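Local atomic coordinates of isoform 2 of Dual oxidase maturation factor 1 (Homo sapiens, PDB entry 7D3F), a protein that may be required for the maturation of the dual oxidase DUOX1 and for its transport from the endoplasmic reticulum to the plasma membrane. Residues A69-S74 / Y179-L184; L184-L189 / G214-L219; F223-T228 / P249-T254. All blocks are in the same frame, centred on the assembly; numbering follows the deposited sequence.

How the interactions relate
All three contacts join helices of the membrane bundle. Interactions 1 and 2 share helix 169-199, their segments meeting at Leu184, whose side chain packs chiefly toward helix 50-72; interactions 2 and 3 share helix 203-229. Interactions 1 and 3 are largely buried and lie at the extracellular end, close to the β-sheet domain, whereas interaction 2 sits deeper in the predicted membrane span and is only partly buried. Chemistry follows place: 69-74 with 179-184 combines a side-chain hydrogen bond with aliphatic packing, 184-189 with 214-219 is a close apolar fit, and 223-228 with 249-254 brings the edge of the Phe251 ring to Phe224 and Ser225 across a wider backbone gap. Val70 and Thr254 link interactions 1 and 3 by packing.

Interaction 1 of 3, residues A69-S74 / Y179-L184; sequences AVNFSS and YTSAML
Asn71 and Ser181 meet through their polar side chains. The Ser181 hydroxyl donates from OG to OD1 of Asn71 over 3.0 Å, arriving in the carbonyl plane on a lone pair, with a C=O···donor angle of 129°. Asn71 can offer this oxygen because its CG stands anti to the backbone N (chi1 -179°), which swings the amide toward helix 169-199. Asparagine suits the place: its oxygen accepts from serine, while its ND2 lies over the centre of the neighbouring Phe72 ring, 3.6 Å above the plane.

The tighter, buried part is aliphatic. CG1 of Val70 packs against CD1 of Leu184 at 3.5 Å, the two side chains crossing at about a right angle, and CB of Leu184 comes within 3.7 Å of Asn71 OD1, giving the amide an apolar flank. The other side is looser, for Ser181 is partly exposed, and on the far side of the Asn71 amide the Phe72 ring is exposed.

Helix 50-72 ends here, Ser73 being the first residue to leave helical geometry, and the chain then leads into strand 77-86. Val70 and Leu184 both reach Thr254 of helix 249-274, while Trp76 and Leu105 pack on Leu184 from the loops of the extracellular domain.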
loop_
_atom_site.group_PDB
_atom_site.type_symbol
_atom_site.label_atom_id
_atom_site.label_comp_id
_atom_site.label_asym_id
_atom_site.label_seq_id
_atom_site.Cartn_x
_atom_site.Cartn_y
_atom_site.Cartn_z
ATOM N N ALA B 69 18.597 6.285 -10.309
ATOM C CA ALA B 69 19.451 5.165 -10.677
ATOM C C ALA B 69 20.490 4.922 -9.596
ATOM O O ALA B 69 20.673 3.787 -9.134
ATOM C CB ALA B 69 20.117 5.432 -12.027
ATOM N N VAL B 70 21.124 5.997 -9.124
ATOM C CA VAL B 70 22.168 5.846 -8.119
ATOM C C VAL B 70 21.574 5.324 -6.820
ATOM O O VAL B 70 22.250 4.627 -6.052
ATOM C CB VAL B 70 22.913 7.184 -7.946
ATOM C CG1 VAL B 70 23.098 7.529 -6.485
ATOM C CG2 VAL B 70 24.257 7.131 -8.666
ATOM N N ASN B 71 20.293 5.606 -6.569
ATOM C CA ASN B 71 19.665 5.088 -5.361
ATOM C C ASN B 71 19.345 3.605 -5.487
ATOM O O ASN B 71 19.304 2.894 -4.475
ATOM C CB ASN B 71 18.403 5.884 -5.033
ATOM C CG ASN B 71 17.722 5.405 -3.763
ATOM O OD1 ASN B 71 18.155 5.719 -2.653
ATOM N ND2 ASN B 71 16.646 4.645 -3.923
ATOM N N PHE B 72 19.123 3.116 -6.708
ATOM C CA PHE B 72 18.716 1.734 -6.905
ATOM C C PHE B 72 19.802 0.850 -7.504
ATOM O O PHE B 72 19.620 -0.372 -7.557
ATOM C CB PHE B 72 17.465 1.668 -7.794
ATOM C CG PHE B 72 16.221 2.186 -7.129
ATOM C CD1 PHE B 72 15.609 1.463 -6.118
ATOM C CD2 PHE B 72 15.660 3.390 -7.518
ATOM C CE1 PHE B 72 14.462 1.935 -5.505
ATOM C CE2 PHE B 72 14.515 3.867 -6.910
ATOM C CZ PHE B 72 13.915 3.139 -5.903
ATOM N N SER B 73 20.916 1.422 -7.949
ATOM C CA SER B 73 21.987 0.628 -8.533
ATOM C C SER B 73 22.875 0.042 -7.444
ATOM O O SER B 73 23.197 0.709 -6.456
ATOM C CB SER B 73 22.831 1.475 -9.485
ATOM O OG SER B 73 23.550 2.469 -8.776
ATOM N N SER B 74 23.265 -1.215 -7.628
ATOM C CA SER B 74 24.230 -1.863 -6.741
ATOM C C SER B 74 25.652 -1.698 -7.269
ATOM O O SER B 74 26.389 -2.663 -7.443
ATOM C CB SER B 74 23.876 -3.336 -6.569
ATOM O OG SER B 74 23.985 -4.032 -7.798
ATOM N N TYR B 179 21.400 4.979 5.269
ATOM C CA TYR B 179 21.416 6.434 5.387
ATOM C C TYR B 179 21.763 7.111 4.065
ATOM O O TYR B 179 21.271 8.214 3.793
ATOM C CB TYR B 179 22.362 6.869 6.502
ATOM C CG TYR B 179 21.715 6.808 7.867
ATOM C CD1 TYR B 179 20.794 7.771 8.261
ATOM C CD2 TYR B 179 22.010 5.783 8.755
ATOM C CE1 TYR B 179 20.189 7.718 9.504
ATOM C CE2 TYR B 179 21.411 5.723 10.000
ATOM C CZ TYR B 179 20.503 6.691 10.370
ATOM O OH TYR B 179 19.907 6.633 11.608
ATOM N N THR B 180 22.575 6.471 3.220
ATOM C CA THR B 180 22.825 7.010 1.889
ATOM C C THR B 180 21.550 7.022 1.057
ATOM O O THR B 180 21.282 7.989 0.336
ATOM C CB THR B 180 23.917 6.198 1.192
ATOM O OG1 THR B 180 25.072 6.126 2.038
ATOM C CG2 THR B 180 24.304 6.846 -0.127
ATOM N N SER B 181 20.743 5.962 1.153
ATOM C CA SER B 181 19.468 5.929 0.445
ATOM C C SER B 181 18.519 6.994 0.974
ATOM O O SER B 181 17.787 7.622 0.201
ATOM C CB SER B 181 18.838 4.542 0.564
ATOM O OG SER B 181 17.540 4.521 -0.004
ATOM N N ALA B 182 18.506 7.204 2.293
ATOM C CA ALA B 182 17.669 8.260 2.859
ATOM C C ALA B 182 18.088 9.632 2.338
ATOM O O ALA B 182 17.245 10.446 1.938
ATOM C CB ALA B 182 17.734 8.216 4.386
ATOM N N MET B 183 19.397 9.898 2.320
ATOM C CA MET B 183 19.883 11.177 1.811
ATOM C C MET B 183 19.584 11.335 0.325
ATOM O O MET B 183 19.264 12.435 -0.138
ATOM C CB MET B 183 21.380 11.314 2.083
ATOM C CG MET B 183 21.716 11.630 3.534
ATOM S SD MET B 183 23.486 11.621 3.870
ATOM C CE MET B 183 23.530 12.335 5.512
ATOM N N LEU B 184 19.677 10.245 -0.441
ATOM C CA LEU B 184 19.371 10.318 -1.867
ATOM C C LEU B 184 17.887 10.561 -2.108
ATOM O O LEU B 184 17.515 11.270 -3.048
ATOM C CB LEU B 184 19.833 9.042 -2.568
ATOM C CG LEU B 184 21.348 8.907 -2.715
ATOM C CD1 LEU B 184 21.702 7.537 -3.250
ATOM C CD2 LEU B 184 21.898 9.999 -3.619
#

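Interaction 2 of 3, residues L184-L189 / G214-L219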
loop_
_atom_site.group_PDB
_atom_site.type_symbol
_atom_site.label_atom_id
_atom_site.label_comp_id
_atom_site.label_asym_id
_atom_site.label_seq_id
_atom_site.Cartn_x
_atom_site.Cartn_y
_atom_site.Cartn_z
ATOM N N LEU B 184 19.677 10.245 -0.441
ATOM C CA LEU B 184 19.371 10.318 -1.867
ATOM C C LEU B 184 17.887 10.561 -2.108
ATOM O O LEU B 184 17.515 11.270 -3.048
ATOM C CB LEU B 184 19.833 9.042 -2.568
ATOM C CG LEU B 184 21.348 8.907 -2.715
ATOM C CD1 LEU B 184 21.702 7.537 -3.250
ATOM C CD2 LEU B 184 21.898 9.999 -3.619
ATOM N N TRP B 185 17.020 9.974 -1.279
ATOM C CA TRP B 185 15.594 10.268 -1.386
ATOM C C TRP B 185 15.305 11.725 -1.045
ATOM O O TRP B 185 14.468 12.369 -1.691
ATOM C CB TRP B 185 14.788 9.332 -0.487
ATOM C CG TRP B 185 14.510 8.001 -1.114
ATOM C CD1 TRP B 185 14.939 6.782 -0.677
ATOM C CD2 TRP B 185 13.746 7.756 -2.300
ATOM N NE1 TRP B 185 14.484 5.791 -1.515
ATOM C CE2 TRP B 185 13.749 6.363 -2.520
ATOM C CE3 TRP B 185 13.056 8.577 -3.198
ATOM C CZ2 TRP B 185 13.091 5.776 -3.599
ATOM C CZ3 TRP B 185 12.404 7.993 -4.267
ATOM C CH2 TRP B 185 12.426 6.606 -4.459
ATOM N N VAL B 186 15.988 12.261 -0.029
ATOM C CA VAL B 186 15.844 13.682 0.280
ATOM C C VAL B 186 16.303 14.530 -0.900
ATOM O O VAL B 186 15.672 15.537 -1.245
ATOM C CB VAL B 186 16.614 14.034 1.568
ATOM C CG1 VAL B 186 16.564 15.531 1.820
ATOM C CG2 VAL B 186 16.035 13.279 2.752
ATOM N N ALA B 187 17.407 14.136 -1.538
ATOM C CA ALA B 187 17.897 14.861 -2.707
ATOM C C ALA B 187 16.902 14.797 -3.860
ATOM O O ALA B 187 16.714 15.781 -4.580
ATOM C CB ALA B 187 19.254 14.307 -3.139
ATOM N N PHE B 188 16.266 13.642 -4.059
ATOM C CA PHE B 188 15.258 13.515 -5.109
ATOM C C PHE B 188 14.047 14.398 -4.824
ATOM O O PHE B 188 13.497 15.028 -5.738
ATOM C CB PHE B 188 14.839 12.052 -5.255
ATOM C CG PHE B 188 13.778 11.823 -6.294
ATOM C CD1 PHE B 188 14.098 11.811 -7.641
ATOM C CD2 PHE B 188 12.461 11.610 -5.922
ATOM C CE1 PHE B 188 13.124 11.599 -8.599
ATOM C CE2 PHE B 188 11.482 11.396 -6.875
ATOM C CZ PHE B 188 11.814 11.390 -8.214
ATOM N N LEU B 189 13.613 14.451 -3.563
ATOM C CA LEU B 189 12.516 15.343 -3.198
ATOM C C LEU B 189 12.896 16.801 -3.429
ATOM O O LEU B 189 12.083 17.599 -3.915
ATOM C CB LEU B 189 12.115 15.112 -1.741
ATOM C CG LEU B 189 11.002 16.003 -1.184
ATOM C CD1 LEU B 189 9.908 15.159 -0.550
ATOM C CD2 LEU B 189 11.565 16.996 -0.177
ATOM N N GLY B 214 22.226 19.135 -4.599
ATOM C CA GLY B 214 23.642 18.816 -4.705
ATOM C C GLY B 214 24.287 18.562 -3.355
ATOM O O GLY B 214 25.104 17.646 -3.203
ATOM N N ILE B 215 23.924 19.368 -2.355
ATOM C CA ILE B 215 24.472 19.204 -1.012
ATOM C C ILE B 215 24.087 17.848 -0.440
ATOM O O ILE B 215 24.909 17.164 0.177
ATOM C CB ILE B 215 24.011 20.357 -0.101
ATOM C CG1 ILE B 215 24.716 21.658 -0.486
ATOM C CG2 ILE B 215 24.261 20.026 1.363
ATOM C CD1 ILE B 215 26.225 21.585 -0.393
ATOM N N PHE B 216 22.832 17.437 -0.634
ATOM C CA PHE B 216 22.394 16.147 -0.107
ATOM C C PHE B 216 23.055 14.989 -0.844
ATOM O O PHE B 216 23.370 13.961 -0.233
ATOM C CB PHE B 216 20.871 16.038 -0.166
ATOM C CG PHE B 216 20.179 16.646 1.021
ATOM C CD1 PHE B 216 20.254 16.041 2.264
ATOM C CD2 PHE B 216 19.457 17.820 0.896
ATOM C CE1 PHE B 216 19.623 16.595 3.361
ATOM C CE2 PHE B 216 18.823 18.381 1.989
ATOM C CZ PHE B 216 18.906 17.768 3.224
ATOM N N GLN B 217 23.284 15.131 -2.154
ATOM C CA GLN B 217 24.032 14.097 -2.867
ATOM C C GLN B 217 25.452 13.971 -2.321
ATOM O O GLN B 217 25.947 12.857 -2.089
ATOM C CB GLN B 217 24.059 14.397 -4.366
ATOM C CG GLN B 217 22.707 14.294 -5.051
ATOM C CD GLN B 217 22.820 14.327 -6.563
ATOM O OE1 GLN B 217 23.537 13.524 -7.160
ATOM N NE2 GLN B 217 22.117 15.263 -7.189
ATOM N N LEU B 218 26.120 15.107 -2.097
ATOM C CA LEU B 218 27.472 15.067 -1.547
ATOM C C LEU B 218 27.477 14.509 -0.127
ATOM O O LEU B 218 28.415 13.807 0.266
ATOM C CB LEU B 218 28.099 16.459 -1.586
ATOM C CG LEU B 218 28.316 17.045 -2.983
ATOM C CD1 LEU B 218 29.119 18.335 -2.909
ATOM C CD2 LEU B 218 28.995 16.035 -3.896
ATOM N N LEU B 219 26.440 14.814 0.657
ATOM C CA LEU B 219 26.339 14.265 2.006
ATOM C C LEU B 219 26.142 12.756 1.976
ATOM O O LEU B 219 26.697 12.037 2.813
ATOM C CB LEU B 219 25.199 14.940 2.770
ATOM C CG LEU B 219 25.443 16.375 3.237
ATOM C CD1 LEU B 219 24.250 16.891 4.026
ATOM C CD2 LEU B 219 26.717 16.461 4.064
#
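Ala187 and Phe216 mark the closest backbone approach, their CA atoms 5.4 Å apart, where two helical segments run almost antiparallel at 169° with their axes 8.3 Å from each other. These are the arms of a helical hairpin, helix 169-199 followed after a short turn by helix 203-229, both predicted to cross the membrane.

Alanine suits the meeting point because its single methyl takes up little space between the helices. That methyl, CB of Ala187, touches CB of Phe216 at 3.8 Å and CG of Gln217 at 3.9 Å, so it lies against the roots of two longer side chains. Beside it, on the partly exposed flank, Val186 makes a CH-π contact: its CG1 stands over one face of the Phe216 ring, 3.4 Å from the centroid and only 8° off the ring normal. The methyl is therefore close to all six ring carbons, a little nearer CZ than CG. CB of Val186 points toward the partner helix, and with CG1 anti to the backbone N (chi1 175°) that methyl is the branch set over the ring.

Gln217 meets this contact through its aliphatic part alone. On the buried side of the hairpin it also packs against Ile67 of helix 50-72 and Thr257 and Cys261 of helix 249-274, which ties the pair into the bundle.

With methyls, methylenes and one aromatic face as the touching groups, and no polar bond between the segments, the contact depends on dispersion and close fit. Such cohesion does not rely on water or charge, in keeping with a site inside the predicted membrane span.

Interaction 3 of 3, residues F223-T228 / P249-T254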
loop_
_atom_site.group_PDB
_atom_site.type_symbol
_atom_site.label_atom_id
_atom_site.label_comp_id
_atom_site.label_asym_id
_atom_site.label_seq_id
_atom_site.Cartn_x
_atom_site.Cartn_y
_atom_site.Cartn_z
ATOM N N PHE B 223 28.726 10.226 3.740
ATOM C CA PHE B 223 28.287 9.243 4.722
ATOM C C PHE B 223 28.644 7.832 4.279
ATOM O O PHE B 223 29.108 7.023 5.091
ATOM C CB PHE B 223 26.783 9.358 4.971
ATOM C CG PHE B 223 26.309 8.574 6.168
ATOM C CD1 PHE B 223 26.105 9.202 7.385
ATOM C CD2 PHE B 223 26.083 7.208 6.079
ATOM C CE1 PHE B 223 25.677 8.485 8.488
ATOM C CE2 PHE B 223 25.661 6.487 7.179
ATOM C CZ PHE B 223 25.455 7.126 8.384
ATOM N N PHE B 224 28.430 7.512 3.000
ATOM C CA PHE B 224 28.776 6.179 2.521
ATOM C C PHE B 224 30.269 5.920 2.675
ATOM O O PHE B 224 30.679 4.860 3.164
ATOM C CB PHE B 224 28.344 6.004 1.064
ATOM C CG PHE B 224 28.494 4.599 0.554
ATOM C CD1 PHE B 224 27.497 3.661 0.770
ATOM C CD2 PHE B 224 29.632 4.212 -0.134
ATOM C CE1 PHE B 224 27.631 2.365 0.307
ATOM C CE2 PHE B 224 29.772 2.918 -0.600
ATOM C CZ PHE B 224 28.770 1.994 -0.378
ATOM N N SER B 225 31.098 6.895 2.290
ATOM C CA SER B 225 32.543 6.724 2.409
ATOM C C SER B 225 32.959 6.526 3.861
ATOM O O SER B 225 33.714 5.599 4.182
ATOM C CB SER B 225 33.267 7.929 1.805
ATOM O OG SER B 225 33.126 7.957 0.398
ATOM N N MET B 226 32.464 7.382 4.758
ATOM C CA MET B 226 32.877 7.307 6.156
ATOM C C MET B 226 32.403 6.016 6.813
ATOM O O MET B 226 33.140 5.408 7.596
ATOM C CB MET B 226 32.359 8.524 6.923
ATOM C CG MET B 226 32.973 9.851 6.491
ATOM S SD MET B 226 34.768 9.916 6.669
ATOM C CE MET B 226 35.301 9.683 4.973
ATOM N N ALA B 227 31.180 5.577 6.507
ATOM C CA ALA B 227 30.650 4.383 7.151
ATOM C C ALA B 227 31.249 3.103 6.583
ATOM O O ALA B 227 31.393 2.120 7.318
ATOM C CB ALA B 227 29.127 4.355 7.032
ATOM N N THR B 228 31.600 3.081 5.296
ATOM C CA THR B 228 32.237 1.907 4.718
ATOM C C THR B 228 33.746 1.885 4.923
ATOM O O THR B 228 34.369 0.842 4.696
ATOM C CB THR B 228 31.928 1.816 3.219
ATOM O OG1 THR B 228 32.378 3.008 2.561
ATOM C CG2 THR B 228 30.431 1.651 2.995
ATOM N N PRO B 249 30.938 2.699 -10.180
ATOM C CA PRO B 249 30.384 3.771 -11.024
ATOM C C PRO B 249 29.279 4.566 -10.354
ATOM O O PRO B 249 29.130 5.756 -10.653
ATOM C CB PRO B 249 29.874 3.016 -12.260
ATOM C CG PRO B 249 29.685 1.609 -11.805
ATOM C CD PRO B 249 30.746 1.366 -10.777
ATOM N N ALA B 250 28.494 3.951 -9.466
ATOM C CA ALA B 250 27.441 4.696 -8.780
ATOM C C ALA B 250 28.024 5.804 -7.914
ATOM O O ALA B 250 27.482 6.914 -7.865
ATOM C CB ALA B 250 26.585 3.751 -7.938
ATOM N N PHE B 251 29.135 5.523 -7.228
ATOM C CA PHE B 251 29.767 6.530 -6.381
ATOM C C PHE B 251 30.209 7.738 -7.200
ATOM O O PHE B 251 29.947 8.889 -6.829
ATOM C CB PHE B 251 30.956 5.907 -5.646
ATOM C CG PHE B 251 31.555 6.792 -4.590
ATOM C CD1 PHE B 251 31.136 6.696 -3.273
ATOM C CD2 PHE B 251 32.546 7.706 -4.909
ATOM C CE1 PHE B 251 31.686 7.505 -2.298
ATOM C CE2 PHE B 251 33.098 8.517 -3.937
ATOM C CZ PHE B 251 32.668 8.416 -2.630
ATOM N N TRP B 252 30.867 7.495 -8.336
ATOM C CA TRP B 252 31.364 8.602 -9.147
ATOM C C TRP B 252 30.234 9.327 -9.869
ATOM O O TRP B 252 30.316 10.544 -10.074
ATOM C CB TRP B 252 32.407 8.092 -10.140
ATOM C CG TRP B 252 33.539 7.369 -9.472
ATOM C CD1 TRP B 252 33.854 6.048 -9.597
ATOM C CD2 TRP B 252 34.491 7.925 -8.557
ATOM N NE1 TRP B 252 34.950 5.749 -8.824
ATOM C CE2 TRP B 252 35.360 6.884 -8.176
ATOM C CE3 TRP B 252 34.696 9.203 -8.028
ATOM C CZ2 TRP B 252 36.418 7.081 -7.290
ATOM C CZ3 TRP B 252 35.746 9.397 -7.148
ATOM C CH2 TRP B 252 36.594 8.342 -6.788
ATOM N N ILE B 253 29.179 8.608 -10.259
ATOM C CA ILE B 253 28.008 9.264 -10.834
ATOM C C ILE B 253 27.360 10.180 -9.807
ATOM O O ILE B 253 26.972 11.314 -10.120
ATOM C CB ILE B 253 27.014 8.217 -11.373
ATOM C CG1 ILE B 253 27.553 7.581 -12.656
ATOM C CG2 ILE B 253 25.653 8.846 -11.628
ATOM C CD1 ILE B 253 26.670 6.486 -13.213
ATOM N N THR B 254 27.240 9.712 -8.562
ATOM C CA THR B 254 26.725 10.568 -7.500
ATOM C C THR B 254 27.622 11.781 -7.300
ATOM O O THR B 254 27.131 12.900 -7.123
ATOM C CB THR B 254 26.607 9.781 -6.195
ATOM O OG1 THR B 254 26.131 8.460 -6.470
ATOM C CG2 THR B 254 25.644 10.474 -5.242
#
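A buried contact of side-chain ends, in which Phe251 reaches Phe224 and Ser225, joins helix 203-229 to helix 249-274 near their extracellular ends. The backbones stay well apart, the nearest CA atoms being those of Phe224 and Phe251 at 9.0 Å, and long aromatic residues suit such a gap. Phe251 spans much of it because its CG is anti to the backbone N (chi1 -171°), carrying the ring outward edge first. CD1 of Phe251 approaches CD2 of Phe224 at 4.3 Å, while OG of Ser225 lies near the plane of the Phe251 ring, beside CE1 and CZ. The positively polarised hydrogens of that edge would probably suit the serine oxygen.

Between these two helices the chain leaves the membrane bundle to form a β-hairpin, strands 236-238 and 241-247, at one edge of the antiparallel sheet. The disulfide Cys167-Cys234 fastens this excursion to the chain just before helix 169-199, and His247 at the end of the hairpin stacks on Phe251.

Thr228, one turn on, packs against Phe224 within the same helix. Its CG2 sits over the centre of the Phe224 ring, 3.7 Å above the plane, and its OG1 donates to Phe224 O at 2.6 Å, from the face opposite the one used by Thr228 N.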